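Local coordinates for probable outer membrane protein (Pseudomonas aeruginosa, PDB 3DWO) that probably carries hydrophobic compounds such as long-chain fatty acids across the outer membrane, as a beta-barrel channel of the FadL family, at residues Q350-Q361 with D377-R388. Numbering follows the deposited sequence.
Sequences QWTMRAGVAYDQ and DRYFASLGAGYR. With C8E ((hydroxyethyloxy)tri(ethyloxy)octane), chain F; C8E ((hydroxyethyloxy)tri(ethyloxy)octane), chain J; C8E ((hydroxyethyloxy)tri(ethyloxy)octane), chain G; C8E ((hydroxyethyloxy)tri(ethyloxy)octane), chain E.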
# COMPACT_ATOMS: atom_id res chain seq x y z
N GLN A 350 31.89 17.36 -1.22
CA GLN A 350 31.55 16.10 -1.86
C GLN A 350 30.50 15.34 -1.05
O GLN A 350 29.46 14.96 -1.58
CB GLN A 350 32.79 15.21 -1.98
CG GLN A 350 34.02 15.87 -2.58
CD GLN A 350 33.85 16.21 -4.04
OE1 GLN A 350 33.08 17.12 -4.39
NE2 GLN A 350 34.54 15.49 -4.91
N TRP A 351 30.79 15.14 0.23
CA TRP A 351 29.91 14.40 1.13
C TRP A 351 28.82 15.17 1.85
O TRP A 351 28.99 16.33 2.24
CB TRP A 351 30.73 13.67 2.19
CG TRP A 351 31.50 12.51 1.65
CD1 TRP A 351 32.81 12.50 1.27
CD2 TRP A 351 30.98 11.21 1.36
NE1 TRP A 351 33.14 11.27 0.76
CE2 TRP A 351 32.04 10.46 0.81
CE3 TRP A 351 29.73 10.60 1.52
CZ2 TRP A 351 31.88 9.13 0.40
CZ3 TRP A 351 29.57 9.29 1.12
CH2 TRP A 351 30.64 8.56 0.57
N THR A 352 27.68 14.51 2.02
CA THR A 352 26.54 15.06 2.72
C THR A 352 25.91 13.92 3.51
O THR A 352 25.82 12.79 3.02
CB THR A 352 25.51 15.67 1.74
OG1 THR A 352 24.31 15.99 2.45
CG2 THR A 352 25.19 14.69 0.64
N MET A 353 25.49 14.21 4.73
CA MET A 353 24.87 13.21 5.59
C MET A 353 23.42 13.55 5.88
O MET A 353 23.07 14.72 6.02
CB MET A 353 25.63 13.11 6.92
CG MET A 353 26.92 12.35 6.84
SD MET A 353 27.72 12.26 8.46
CE MET A 353 29.45 12.46 7.99
N ARG A 354 22.59 12.52 5.97
CA ARG A 354 21.17 12.70 6.25
C ARG A 354 20.70 11.77 7.36
O ARG A 354 21.29 10.72 7.61
CB ARG A 354 20.33 12.41 5.00
CG ARG A 354 20.84 13.06 3.74
CD ARG A 354 19.77 13.11 2.66
NE ARG A 354 20.29 13.69 1.43
CZ ARG A 354 21.09 13.04 0.59
NH1 ARG A 354 21.47 11.80 0.86
NH2 ARG A 354 21.53 13.64 -0.51
N ALA A 355 19.61 12.17 8.00
CA ALA A 355 19.01 11.40 9.07
C ALA A 355 17.59 11.93 9.28
O ALA A 355 17.28 13.06 8.88
CB ALA A 355 19.82 11.54 10.35
N GLY A 356 16.74 11.12 9.89
CA GLY A 356 15.38 11.55 10.13
C GLY A 356 14.56 10.45 10.79
O GLY A 356 14.97 9.29 10.84
N VAL A 357 13.39 10.84 11.29
CA VAL A 357 12.48 9.92 11.94
C VAL A 357 11.07 10.37 11.60
O VAL A 357 10.83 11.54 11.32
CB VAL A 357 12.65 9.93 13.47
CG1 VAL A 357 14.07 9.51 13.85
CG2 VAL A 357 12.34 11.33 14.00
N ALA A 358 10.13 9.43 11.62
CA ALA A 358 8.75 9.77 11.30
C ALA A 358 7.76 8.91 12.07
O ALA A 358 8.08 7.81 12.51
CB ALA A 358 8.51 9.63 9.79
N TYR A 359 6.56 9.45 12.26
CA TYR A 359 5.51 8.73 12.95
C TYR A 359 4.41 8.57 11.91
O TYR A 359 3.95 9.55 11.33
CB TYR A 359 5.00 9.52 14.15
CG TYR A 359 3.67 9.03 14.66
CD1 TYR A 359 2.52 9.79 14.50
CD2 TYR A 359 3.55 7.78 15.27
CE1 TYR A 359 1.28 9.33 14.92
CE2 TYR A 359 2.31 7.31 15.70
CZ TYR A 359 1.18 8.09 15.52
OH TYR A 359 -0.06 7.62 15.91
N ASP A 360 3.99 7.33 11.67
CA ASP A 360 2.99 7.05 10.66
C ASP A 360 1.83 6.21 11.21
O ASP A 360 2.02 5.06 11.58
CB ASP A 360 3.68 6.33 9.50
CG ASP A 360 2.81 6.24 8.27
OD1 ASP A 360 2.15 7.24 7.92
OD2 ASP A 360 2.82 5.17 7.64
N GLN A 361 0.64 6.81 11.26
CA GLN A 361 -0.54 6.12 11.78
C GLN A 361 -1.12 5.13 10.79
O GLN A 361 -1.21 5.41 9.60
CB GLN A 361 -1.66 7.10 12.12
CG GLN A 361 -1.38 8.07 13.22
CD GLN A 361 -2.61 8.90 13.53
OE1 GLN A 361 -3.30 9.36 12.63
NE2 GLN A 361 -2.89 9.08 14.82
N ASP A 377 0.52 1.42 13.89
CA ASP A 377 1.29 2.65 13.80
C ASP A 377 2.77 2.29 13.64
O ASP A 377 3.23 1.30 14.20
CB ASP A 377 1.09 3.49 15.07
CG ASP A 377 -0.34 3.98 15.22
OD1 ASP A 377 -1.07 3.99 14.20
OD2 ASP A 377 -0.72 4.37 16.34
N ARG A 378 3.51 3.08 12.85
CA ARG A 378 4.92 2.80 12.65
C ARG A 378 5.81 3.97 13.02
O ARG A 378 5.39 5.13 12.97
CB ARG A 378 5.25 2.48 11.18
CG ARG A 378 4.37 1.46 10.47
CD ARG A 378 3.13 2.10 9.90
NE ARG A 378 2.47 1.22 8.94
CZ ARG A 378 2.92 0.97 7.72
NH1 ARG A 378 4.04 1.55 7.29
NH2 ARG A 378 2.26 0.14 6.92
N TYR A 379 7.04 3.66 13.42
CA TYR A 379 8.03 4.67 13.72
C TYR A 379 9.09 4.43 12.65
O TYR A 379 9.53 3.29 12.46
CB TYR A 379 8.66 4.47 15.10
CG TYR A 379 7.98 5.21 16.23
CD1 TYR A 379 7.49 6.51 16.04
CD2 TYR A 379 7.87 4.65 17.50
CE1 TYR A 379 6.90 7.21 17.09
CE2 TYR A 379 7.29 5.34 18.55
CZ TYR A 379 6.81 6.62 18.34
OH TYR A 379 6.23 7.30 19.39
N PHE A 380 9.48 5.47 11.94
CA PHE A 380 10.49 5.34 10.90
C PHE A 380 11.80 5.98 11.36
O PHE A 380 11.80 7.11 11.87
CB PHE A 380 10.23 6.06 9.55
CG PHE A 380 9.24 5.45 8.70
CD1 PHE A 380 9.51 5.23 7.35
CD2 PHE A 380 7.96 5.17 9.18
CE1 PHE A 380 8.52 4.75 6.49
CE2 PHE A 380 6.97 4.68 8.33
CZ PHE A 380 7.25 4.47 6.98
N ALA A 381 12.90 5.26 11.18
CA ALA A 381 14.23 5.76 11.54
C ALA A 381 15.11 5.62 10.30
O ALA A 381 15.33 4.50 9.82
CB ALA A 381 14.81 4.94 12.70
N SER A 382 15.61 6.74 9.79
CA SER A 382 16.44 6.71 8.58
C SER A 382 17.80 7.38 8.69
O SER A 382 17.98 8.34 9.45
CB SER A 382 15.69 7.37 7.42
OG SER A 382 14.40 6.82 7.22
N LEU A 383 18.74 6.88 7.90
CA LEU A 383 20.10 7.41 7.80
C LEU A 383 20.42 7.47 6.31
O LEU A 383 20.05 6.56 5.57
CB LEU A 383 21.10 6.48 8.50
CG LEU A 383 21.02 6.36 10.02
CD1 LEU A 383 22.05 5.36 10.50
CD2 LEU A 383 21.25 7.73 10.66
N GLY A 384 21.09 8.53 5.88
CA GLY A 384 21.42 8.66 4.47
C GLY A 384 22.71 9.40 4.19
O GLY A 384 23.23 10.11 5.05
N ALA A 385 23.24 9.24 2.98
CA ALA A 385 24.47 9.90 2.58
C ALA A 385 24.43 10.20 1.09
O ALA A 385 23.82 9.46 0.32
CB ALA A 385 25.67 9.04 2.93
N GLY A 386 25.10 11.28 0.69
CA GLY A 386 25.14 11.66 -0.71
C GLY A 386 26.54 12.06 -1.14
O GLY A 386 27.28 12.69 -0.38
N TYR A 387 26.91 11.70 -2.36
CA TYR A 387 28.23 12.02 -2.87
C TYR A 387 28.17 12.59 -4.28
O TYR A 387 27.69 11.93 -5.20
CB TYR A 387 29.11 10.77 -2.87
CG TYR A 387 30.52 11.03 -3.36
CD1 TYR A 387 31.43 11.71 -2.56
CD2 TYR A 387 30.93 10.62 -4.62
CE1 TYR A 387 32.72 11.98 -3.01
CE2 TYR A 387 32.21 10.89 -5.09
CZ TYR A 387 33.10 11.57 -4.27
OH TYR A 387 34.37 11.86 -4.72
N ARG A 388 28.67 13.81 -4.45
CA ARG A 388 28.70 14.44 -5.77
C ARG A 388 30.11 14.23 -6.32
O ARG A 388 31.09 14.50 -5.64
CB ARG A 388 28.38 15.94 -5.67
CG ARG A 388 29.38 16.75 -4.88
CD ARG A 388 29.00 18.22 -4.92
NE ARG A 388 27.64 18.43 -4.44
CZ ARG A 388 27.04 19.62 -4.39
NH1 ARG A 388 27.68 20.71 -4.80
NH2 ARG A 388 25.79 19.71 -3.95
C2 C8E F . 11.59 1.96 18.49
C3 C8E F . 10.63 1.81 19.58
C4 C8E F . 9.79 0.66 19.27
C5 C8E F . 8.35 1.05 19.43
C6 C8E F . 7.47 0.27 18.56
C7 C8E F . 7.18 1.25 17.51
C8 C8E F . 5.73 1.24 17.17
O9 C8E F . 4.91 2.38 16.94
C10 C8E F . 4.74 3.32 17.98
C11 C8E F . 3.85 4.40 17.44
C1 C8E J . 26.85 7.15 7.08
C2 C8E J . 25.58 7.86 7.11
C3 C8E J . 25.07 8.13 8.46
C4 C8E J . 25.09 9.57 8.65
C5 C8E J . 24.02 9.94 9.61
C6 C8E J . 24.60 10.63 10.75
C7 C8E J . 23.44 11.37 11.21
C8 C8E J . 23.61 11.64 12.65
O9 C8E J . 22.78 11.20 13.72
C10 C8E J . 21.41 11.57 13.74
C1 C8E G . 18.43 15.60 12.15
C2 C8E G . 19.53 16.19 11.40
C3 C8E G . 20.16 15.30 10.42
C4 C8E G . 21.45 14.91 10.96
C5 C8E G . 22.46 14.96 9.87
C6 C8E G . 23.80 14.97 10.43
C1 C8E E . 5.05 -5.80 -5.10
C2 C8E E . 4.72 -5.57 -3.70
C3 C8E E . 4.53 -4.16 -3.35
C4 C8E E . 5.77 -3.69 -2.77
C5 C8E E . 5.46 -2.90 -1.56
C6 C8E E . 6.58 -2.05 -1.23
C7 C8E E . 6.16 -1.58 0.08
C8 C8E E . 7.32 -1.64 0.98
O9 C8E E . 7.51 -0.92 2.18
C10 C8E E . 7.53 0.49 2.16
C11 C8E E . 7.74 0.88 3.59
O12 C8E E . 6.71 0.32 4.43
C13 C8E E . 7.00 0.34 5.86
C14 C8E E . 6.51 -0.70 6.91
O15 C8E E . 6.56 -2.15 6.93
C16 C8E E . 5.37 -2.71 6.33
C17 C8E E . 4.22 -2.98 7.31
O18 C8E E . 3.84 -4.30 7.73
C19 C8E E . 2.83 -4.89 6.87
C20 C8E E . 1.36 -5.20 7.33
O21 C8E E . 0.30 -4.34 6.89
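Arg-354 on strand 351-360 and Gly-384 on strand 378-388 form one of the hydrogen-bonded pairs that join these antiparallel neighbours; Arg-354 N reaches Gly-384 O at 2.7 Å. The arginine side chain then runs over a strip of partner backbone. Its CB and CG lie against the carbonyl group of Gly-384, and the chain continues extended from CG to NE, chi2 -162° and chi3 -177°, carrying the guanidinium past the next residues. There NH1 stands 3.4 Å from Ala-385 O, which lies at the guanidinium edge, while NH2 passes CA of Gly-386. At Gly-384 and Gly-386 the arginine thus lies close over bare backbone. NE is salt-bridged to Asp-344 and NH2 to Asp-398, on the strands flanking the pair, which probably balances the buried charge. Next to it, Thr-352 CG2 presses on Gly-386 CA at 3.3 Å, a tight fit.

The other face carries Trp-351, Met-353, Ala-355, Tyr-379, Leu-383 and Tyr-387. CB of Tyr-387 sits over the six-membered ring of Trp-351 in a CH-pi contact, 4.3 Å from its centroid, and the tyrosine ring is inclined at 46° to the indole. Ordered C8E detergent touches this face: C5 of one molecule is 3.7 Å from Leu-383 CD2, and another passes over a face of the Tyr-379 ring. A further C8E, on the inner face, lies over the Arg-378 guanidinium. Near the far end, Tyr-359 OH makes a weak hydrogen bond to Asp-377 OD2, 3.3 Å long, while Asp-377 OD1 accepts one from Thr-362 N. Antiparallel neighbouring strands with a mixed inward face, here locally glycine-rich and approached by Ala-11 of helix 10-14, and an apolar face to the membrane are characteristic of an outer-membrane beta-barrel, here of the FadL family.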